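Local atomic coordinates of dITP/XTP pyrophosphatase (Mycobacteroides abscessus, PDB entry 6WWD), a protein that probably hydrolyses non-canonical purine nucleoside triphosphates such as XTP, dITP and ITP to their monophosphates and diphosphate, cleansing the nucleotide pool. Residues L4-N9 with V31-V36; V42-A47 with P84-A89; G65-A70 with C125-P130. All coordinates share one frame; numbering follows the deposited sequence.

The chain begins with a beta-alpha-beta unit, and contact 1 closes it: residues 4-9 and 31-36 meet side by side after the chain has passed through helix 10-22. Contact 2 opens only afterwards, joining the 42-47 loop to the turn 84-89 and enclosing helix 49-64 and strand 67-77. Contact 3 starts within that loop and ends beyond it, so contacts 2 and 3 cross along the chain. All three reach one mixed sheet. Contacts 1 and 3 touch, with a probable hydrogen bond from Leu4 N to Ala67 O (2.8 Å), whereas contact 2 stands about 20 Å from either, centre to centre.

Contact 1. Residues L4-N9 with V31-V36; sequences LVASRN and VSLTDV
The parallel beta-alpha-beta unit that opens this HAM1-family fold is closed here, where strand 2-5 runs into a predicted substrate-binding loop (Ser7, Arg8 and Asn9 among its residues) beside the end of strand 29-31. Val5 N gives a nearly straight hydrogen bond to Val31 O (2.8 Å, 168°). The 4-9 segment then makes an inverse gamma turn at Ala6 and returns, so that Leu33 N donates to Ser7 O at 3.2 Å, from above the carbonyl plane. Leu33 turns its side chain toward the loop, CG anti to its own carbonyl carbon (chi1 -70°), and CD1 rests 3.4 Å from Ala6 C. Leu4, with CG anti to the backbone N (chi1 173°), sends CD1 across to Val31 CG2 (3.8 Å) and Val36 CG2 (4.1 Å). Arg8 crosses Leu33 at about a right angle, its NH1 nearest Leu33 CD1, while NH2 forms a salt bridge with Glu41. Asp35 OD2 fixes the 32-35 turn from within, accepting from Ser32 N (2.6 Å) through its anti lone pair and also from Ser32 OG. Ser7 is gripped at two points, its carbonyl by Leu33 N and its OG by Asn9 N in an ST turn, consistent with a loop set in place for substrate.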
loop_
_atom_site.group_PDB
_atom_site.type_symbol
_atom_site.label_atom_id
_atom_site.label_comp_id
_atom_site.label_asym_id
_atom_site.label_seq_id
_atom_site.Cartn_x
_atom_site.Cartn_y
_atom_site.Cartn_z
ATOM N N LEU D 4 17.050 25.316 -9.276
ATOM C CA LEU D 4 16.129 24.992 -10.357
ATOM C C LEU D 4 14.752 24.634 -9.786
ATOM O O LEU D 4 14.630 23.747 -8.928
ATOM C CB LEU D 4 16.685 23.842 -11.202
ATOM C CG LEU D 4 15.759 23.272 -12.280
ATOM C CD1 LEU D 4 15.476 24.291 -13.409
ATOM C CD2 LEU D 4 16.350 21.993 -12.852
ATOM N N VAL D 5 13.712 25.328 -10.242
ATOM C CA VAL D 5 12.341 24.886 -10.003
ATOM C C VAL D 5 11.858 24.141 -11.248
ATOM O O VAL D 5 11.822 24.712 -12.346
ATOM C CB VAL D 5 11.417 26.054 -9.635
ATOM C CG1 VAL D 5 10.005 25.533 -9.411
ATOM C CG2 VAL D 5 11.940 26.756 -8.380
ATOM N N ALA D 6 11.530 22.857 -11.090
ATOM C CA ALA D 6 11.141 21.998 -12.213
ATOM C C ALA D 6 9.711 22.322 -12.655
ATOM O O ALA D 6 8.787 21.516 -12.572
ATOM C CB ALA D 6 11.283 20.526 -11.851
ATOM N N SER D 7 9.552 23.537 -13.150
ATOM C CA SER D 7 8.254 24.030 -13.572
ATOM C C SER D 7 8.446 24.987 -14.735
ATOM O O SER D 7 9.498 25.619 -14.863
ATOM C CB SER D 7 7.543 24.748 -12.420
ATOM O OG SER D 7 6.285 25.259 -12.817
ATOM N N ARG D 8 7.427 25.073 -15.594
ATOM C CA ARG D 8 7.358 26.114 -16.613
ATOM C C ARG D 8 6.410 27.240 -16.227
ATOM O O ARG D 8 6.145 28.124 -17.047
ATOM C CB ARG D 8 6.918 25.517 -17.946
ATOM C CG ARG D 8 7.840 24.439 -18.490
ATOM C CD ARG D 8 7.281 23.852 -19.771
ATOM N NE ARG D 8 8.312 23.101 -20.464
ATOM C CZ ARG D 8 8.689 21.865 -20.131
ATOM N NH1 ARG D 8 8.099 21.224 -19.125
ATOM N NH2 ARG D 8 9.653 21.263 -20.819
ATOM N N ASN D 9 5.851 27.198 -15.016
ATOM C CA ASN D 9 4.904 28.204 -14.553
ATOM C C ASN D 9 5.623 29.294 -13.766
ATOM O O ASN D 9 6.057 29.036 -12.627
ATOM C CB ASN D 9 3.836 27.551 -13.692
ATOM C CG ASN D 9 2.777 28.526 -13.222
ATOM O OD1 ASN D 9 2.910 29.745 -13.376
ATOM N ND2 ASN D 9 1.710 27.986 -12.631
ATOM N N VAL D 31 15.531 29.546 -11.155
ATOM C CA VAL D 31 15.524 29.380 -12.601
ATOM C C VAL D 31 14.494 28.303 -12.891
ATOM O O VAL D 31 14.184 27.485 -12.020
ATOM C CB VAL D 31 16.915 29.015 -13.187
ATOM C CG1 VAL D 31 17.986 29.986 -12.689
ATOM C CG2 VAL D 31 17.306 27.588 -12.822
ATOM N N SER D 32 13.882 28.366 -14.070
ATOM C CA SER D 32 12.829 27.437 -14.469
ATOM C C SER D 32 13.342 26.470 -15.535
ATOM O O SER D 32 14.485 26.541 -15.981
ATOM C CB SER D 32 11.603 28.191 -14.988
ATOM O OG SER D 32 11.834 28.601 -16.328
ATOM N N LEU D 33 12.462 25.563 -15.953
ATOM C CA LEU D 33 12.787 24.620 -17.020
ATOM C C LEU D 33 13.040 25.314 -18.359
ATOM O O LEU D 33 13.640 24.706 -19.249
ATOM C CB LEU D 33 11.664 23.591 -17.137
ATOM C CG LEU D 33 11.648 22.643 -15.939
ATOM C CD1 LEU D 33 10.413 21.739 -15.934
ATOM C CD2 LEU D 33 12.919 21.806 -15.961
ATOM N N THR D 34 12.509 26.526 -18.560
ATOM C CA THR D 34 12.806 27.300 -19.767
ATOM C C THR D 34 14.153 28.022 -19.702
ATOM O O THR D 34 14.594 28.567 -20.717
ATOM C CB THR D 34 11.672 28.299 -20.058
ATOM O OG1 THR D 34 11.611 29.287 -19.030
ATOM C CG2 THR D 34 10.330 27.596 -20.134
ATOM N N ASP D 35 14.797 28.076 -18.530
ATOM C CA ASP D 35 16.120 28.679 -18.374
ATOM C C ASP D 35 17.245 27.672 -18.523
ATOM O O ASP D 35 18.416 28.050 -18.457
ATOM C CB ASP D 35 16.238 29.347 -17.002
ATOM C CG ASP D 35 15.167 30.381 -16.776
ATOM O OD1 ASP D 35 15.079 31.299 -17.611
ATOM O OD2 ASP D 35 14.406 30.278 -15.787
ATOM N N VAL D 36 16.923 26.395 -18.634
ATOM C CA VAL D 36 17.944 25.376 -18.833
ATOM C C VAL D 36 17.530 24.608 -20.082
ATOM O O VAL D 36 16.347 24.643 -20.469
ATOM C CB VAL D 36 18.112 24.490 -17.584
ATOM C CG1 VAL D 36 18.542 25.353 -16.414
ATOM C CG2 VAL D 36 16.814 23.747 -17.232
#

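Contact 2. Residues V42-A47 with P84-A89; sequences VPETGA and PGVLSA
The flat groups are the carboxylate of Glu44 and the peptides around Gly46, and the branches of Val86 pack against both. Val86 sits at the tip of two overlapping beta turns, type II' from Pro84 to Leu87 and type I from Gly85 to Ser88, entered through a cis peptide before Pro84. Glu44 OE1 approaches Val86 CB to 3.6 Å, and the extended Glu44 chain crosses the valine at about a right angle. Val86 CG2, crowded between backbone N and carbonyl carbon, reaches Thr45 O at 3.3 Å. Leu87 CD1 lies alongside the same loop, 3.6 Å from Glu44 O. A water lies within bonding distance of Val86 O (2.7 Å) and, more weakly, of Glu44 OE1, but cannot serve every acceptor around it. The other carboxylate oxygen forms a salt bridge with Lys56, whereas OE1 lies close to Asp72 OD1, the predicted Mg2+ ligand; the crowding might raise one acid's proton affinity, though Lys56 would offset this, and is consistent with a cation site. Thr45 OG1 is bonded to Arg116 of the second subunit, placing the loop at a subunit interface. One direct hydrogen bond joins the backbones: Val86 N to Gly46 O, 3.1 Å and 162°.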
loop_
_atom_site.group_PDB
_atom_site.type_symbol
_atom_site.label_atom_id
_atom_site.label_comp_id
_atom_site.label_asym_id
_atom_site.label_seq_id
_atom_site.Cartn_x
_atom_site.Cartn_y
_atom_site.Cartn_z
ATOM N N VAL D 42 10.034 12.125 -18.078
ATOM C CA VAL D 42 9.438 10.786 -18.040
ATOM C C VAL D 42 7.977 10.886 -17.599
ATOM O O VAL D 42 7.670 11.604 -16.631
ATOM C CB VAL D 42 10.251 9.892 -17.104
ATOM C CG1 VAL D 42 9.650 8.515 -16.994
ATOM C CG2 VAL D 42 11.688 9.808 -17.606
ATOM N N PRO D 43 7.045 10.211 -18.269
ATOM C CA PRO D 43 5.635 10.299 -17.860
ATOM C C PRO D 43 5.414 9.686 -16.484
ATOM O O PRO D 43 6.178 8.840 -16.020
ATOM C CB PRO D 43 4.895 9.516 -18.949
ATOM C CG PRO D 43 5.944 8.598 -19.525
ATOM C CD PRO D 43 7.235 9.340 -19.449
ATOM N N GLU D 44 4.369 10.162 -15.810
ATOM C CA GLU D 44 4.096 9.794 -14.426
ATOM C C GLU D 44 2.985 8.750 -14.317
ATOM O O GLU D 44 1.982 8.816 -15.036
ATOM C CB GLU D 44 3.717 11.032 -13.615
ATOM C CG GLU D 44 4.794 12.100 -13.584
ATOM C CD GLU D 44 4.429 13.270 -12.686
ATOM O OE1 GLU D 44 3.688 13.064 -11.707
ATOM O OE2 GLU D 44 4.884 14.395 -12.957
ATOM N N THR D 45 3.174 7.790 -13.397
ATOM C CA THR D 45 2.215 6.727 -13.124
ATOM C C THR D 45 2.077 6.527 -11.617
ATOM O O THR D 45 2.924 6.955 -10.826
ATOM C CB THR D 45 2.621 5.379 -13.754
ATOM O OG1 THR D 45 3.932 4.985 -13.296
ATOM C CG2 THR D 45 2.600 5.462 -15.250
ATOM N N GLY D 46 0.991 5.878 -11.233
ATOM C CA GLY D 46 0.788 5.458 -9.856
ATOM C C GLY D 46 0.109 6.484 -8.970
ATOM O O GLY D 46 -0.391 7.520 -9.402
ATOM N N ALA D 47 0.150 6.189 -7.666
ATOM C CA ALA D 47 -0.521 6.996 -6.667
ATOM C C ALA D 47 0.422 7.873 -5.858
ATOM O O ALA D 47 -0.056 8.734 -5.113
ATOM C CB ALA D 47 -1.304 6.089 -5.702
ATOM N N PRO D 84 -7.208 8.950 -8.546
ATOM C CA PRO D 84 -6.456 9.223 -9.775
ATOM C C PRO D 84 -4.957 9.431 -9.575
ATOM O O PRO D 84 -4.231 9.194 -10.522
ATOM C CB PRO D 84 -7.108 10.503 -10.302
ATOM C CG PRO D 84 -8.501 10.446 -9.791
ATOM C CD PRO D 84 -8.339 9.888 -8.396
ATOM N N GLY D 85 -4.518 9.841 -8.386
ATOM C CA GLY D 85 -3.084 9.915 -8.131
ATOM C C GLY D 85 -2.428 10.873 -9.104
ATOM O O GLY D 85 -2.977 11.929 -9.426
ATOM N N VAL D 86 -1.247 10.500 -9.609
ATOM C CA VAL D 86 -0.511 11.393 -10.505
ATOM C C VAL D 86 -1.102 11.419 -11.907
ATOM O O VAL D 86 -0.636 12.206 -12.748
ATOM C CB VAL D 86 0.993 11.041 -10.520
ATOM C CG1 VAL D 86 1.555 11.039 -9.084
ATOM C CG2 VAL D 86 1.240 9.713 -11.205
ATOM N N LEU D 87 -2.156 10.634 -12.165
ATOM C CA LEU D 87 -2.956 10.767 -13.379
ATOM C C LEU D 87 -4.179 11.676 -13.189
ATOM O O LEU D 87 -5.052 11.712 -14.070
ATOM C CB LEU D 87 -3.408 9.390 -13.880
ATOM C CG LEU D 87 -2.367 8.580 -14.669
ATOM C CD1 LEU D 87 -1.316 8.073 -13.744
ATOM C CD2 LEU D 87 -3.003 7.400 -15.385
ATOM N N SER D 88 -4.238 12.439 -12.088
ATOM C CA SER D 88 -5.417 13.266 -11.800
ATOM C C SER D 88 -5.786 14.187 -12.960
ATOM O O SER D 88 -6.957 14.289 -13.344
ATOM C CB SER D 88 -5.174 14.099 -10.539
ATOM O OG SER D 88 -5.268 13.288 -9.394
ATOM N N ALA D 89 -4.797 14.873 -13.528
ATOM C CA ALA D 89 -5.045 15.858 -14.576
ATOM C C ALA D 89 -5.408 15.223 -15.911
ATOM O O ALA D 89 -5.858 15.937 -16.812
ATOM C CB ALA D 89 -3.815 16.760 -14.751
HETATM O O HOH W 1 1.310 14.130 -12.991
#

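Contact 3. Residues G65-A70 with C125-P130; sequences GLACVA and CALVTP
Val69 and Leu127 form the apolar centre of an antiparallel strand pair, facing each other at a non-hydrogen-bonded position with CA atoms 4.6 Å apart. Their side chains cross obliquely. Leu127 has CG anti to the backbone N (chi1 166°), which brings its CD1 to 3.9 Å from Val69 CG2, the branch that lies beside the valine's own N. The same CD1 also reaches the methyl group of Ala67, so a single leucine branch spans two residues of the partner strand. Farther along, where strand 118-128 has ended and strand 67-77 begins, the ring of Pro130 lies against the 65-67 backbone: its CD meets Ala67 CB at 3.8 Å and its CG meets Gly65 O at 3.3 Å. Gly65, with positive phi, has just left helix 49-64.

Two pairs of reciprocal backbone bonds flank the centre. Cys68 N donates to Val128 O (3.0 Å) and Val128 N to Cys68 O; Ala70 N donates to Ala126 O, and Ala126 N returns the bond to Ala70 O at 2.8 Å and 169°. Between them Val69 CA makes a CA-H...O contact with Ala126 O at 3.1 Å, as is usual between antiparallel strands.

The segments 67-70 and 125-128 run antiparallel, 170° between their directions, in the middle of the sheet: strand 67-77 is also bonded to strand 2-5, and strand 118-128 to strand 134-145. Helix 49-64 packs on the face carrying Cys68, Ala70, Ala126 and Val128, while Leu188 of the third subunit packs on Val69 and Leu127 across the other face.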
loop_
_atom_site.group_PDB
_atom_site.type_symbol
_atom_site.label_atom_id
_atom_site.label_comp_id
_atom_site.label_asym_id
_atom_site.label_seq_id
_atom_site.Cartn_x
_atom_site.Cartn_y
_atom_site.Cartn_z
ATOM N N GLY D 65 23.072 20.233 -12.397
ATOM C CA GLY D 65 23.929 20.349 -11.241
ATOM C C GLY D 65 23.434 21.289 -10.169
ATOM O O GLY D 65 24.101 21.423 -9.134
ATOM N N LEU D 66 22.267 21.908 -10.366
ATOM C CA LEU D 66 21.648 22.774 -9.382
ATOM C C LEU D 66 20.742 21.972 -8.462
ATOM O O LEU D 66 20.172 20.951 -8.851
ATOM C CB LEU D 66 20.822 23.864 -10.073
ATOM C CG LEU D 66 21.589 24.715 -11.101
ATOM C CD1 LEU D 66 20.648 25.650 -11.860
ATOM C CD2 LEU D 66 22.688 25.483 -10.398
ATOM N N ALA D 67 20.619 22.441 -7.226
ATOM C CA ALA D 67 19.544 21.977 -6.376
ATOM C C ALA D 67 18.219 22.178 -7.104
ATOM O O ALA D 67 18.027 23.165 -7.825
ATOM C CB ALA D 67 19.570 22.735 -5.047
ATOM N N CYS D 68 17.317 21.217 -6.965
ATOM C CA CYS D 68 16.098 21.242 -7.752
ATOM C C CYS D 68 14.914 20.979 -6.845
ATOM O O CYS D 68 14.918 20.017 -6.082
ATOM C CB CYS D 68 16.120 20.217 -8.897
ATOM S SG CYS D 68 14.530 20.216 -9.760
ATOM N N VAL D 69 13.920 21.849 -6.918
ATOM C CA VAL D 69 12.636 21.671 -6.252
ATOM C C VAL D 69 11.610 21.305 -7.316
ATOM O O VAL D 69 11.518 21.978 -8.353
ATOM C CB VAL D 69 12.206 22.944 -5.499
ATOM C CG1 VAL D 69 10.781 22.796 -5.003
ATOM C CG2 VAL D 69 13.139 23.225 -4.358
ATOM N N ALA D 70 10.833 20.256 -7.060
ATOM C CA ALA D 70 9.781 19.827 -7.970
ATOM C C ALA D 70 8.511 19.604 -7.172
ATOM O O ALA D 70 8.562 19.300 -5.979
ATOM C CB ALA D 70 10.152 18.539 -8.704
ATOM N N CYS D 125 6.067 18.158 -2.552
ATOM C CA CYS D 125 7.208 18.978 -2.946
ATOM C C CYS D 125 8.474 18.222 -2.598
ATOM O O CYS D 125 8.621 17.757 -1.460
ATOM C CB CYS D 125 7.219 20.326 -2.219
ATOM S SG CYS D 125 6.161 21.586 -2.936
ATOM N N ALA D 126 9.398 18.114 -3.555
ATOM C CA ALA D 126 10.662 17.442 -3.301
ATOM C C ALA D 126 11.836 18.379 -3.552
ATOM O O ALA D 126 11.780 19.272 -4.411
ATOM C CB ALA D 126 10.816 16.193 -4.161
ATOM N N LEU D 127 12.891 18.183 -2.764
ATOM C CA LEU D 127 14.160 18.863 -2.966
ATOM C C LEU D 127 15.247 17.812 -3.076
ATOM O O LEU D 127 15.340 16.922 -2.226
ATOM C CB LEU D 127 14.487 19.825 -1.824
ATOM C CG LEU D 127 15.950 20.330 -1.801
ATOM C CD1 LEU D 127 16.235 21.314 -2.920
ATOM C CD2 LEU D 127 16.323 20.924 -0.440
ATOM N N VAL D 128 16.068 17.922 -4.113
ATOM C CA VAL D 128 17.278 17.118 -4.259
ATOM C C VAL D 128 18.426 18.093 -4.453
ATOM O O VAL D 128 18.336 19.018 -5.270
ATOM C CB VAL D 128 17.187 16.125 -5.433
ATOM C CG1 VAL D 128 18.480 15.342 -5.572
ATOM C CG2 VAL D 128 16.006 15.180 -5.244
ATOM N N THR D 129 19.451 17.930 -3.673
ATOM C CA THR D 129 20.588 18.834 -3.697
ATOM C C THR D 129 21.640 18.323 -4.666
ATOM O O THR D 129 21.628 17.149 -5.054
ATOM C CB THR D 129 21.184 18.965 -2.293
ATOM O OG1 THR D 129 21.783 17.719 -1.909
ATOM C CG2 THR D 129 20.104 19.377 -1.284
ATOM N N PRO D 130 22.576 19.182 -5.077
ATOM C CA PRO D 130 23.656 18.706 -5.951
ATOM C C PRO D 130 24.453 17.552 -5.352
ATOM O O PRO D 130 24.979 16.711 -6.094
ATOM C CB PRO D 130 24.531 19.959 -6.139
ATOM C CG PRO D 130 23.625 21.107 -5.877
ATOM C CD PRO D 130 22.683 20.628 -4.806
#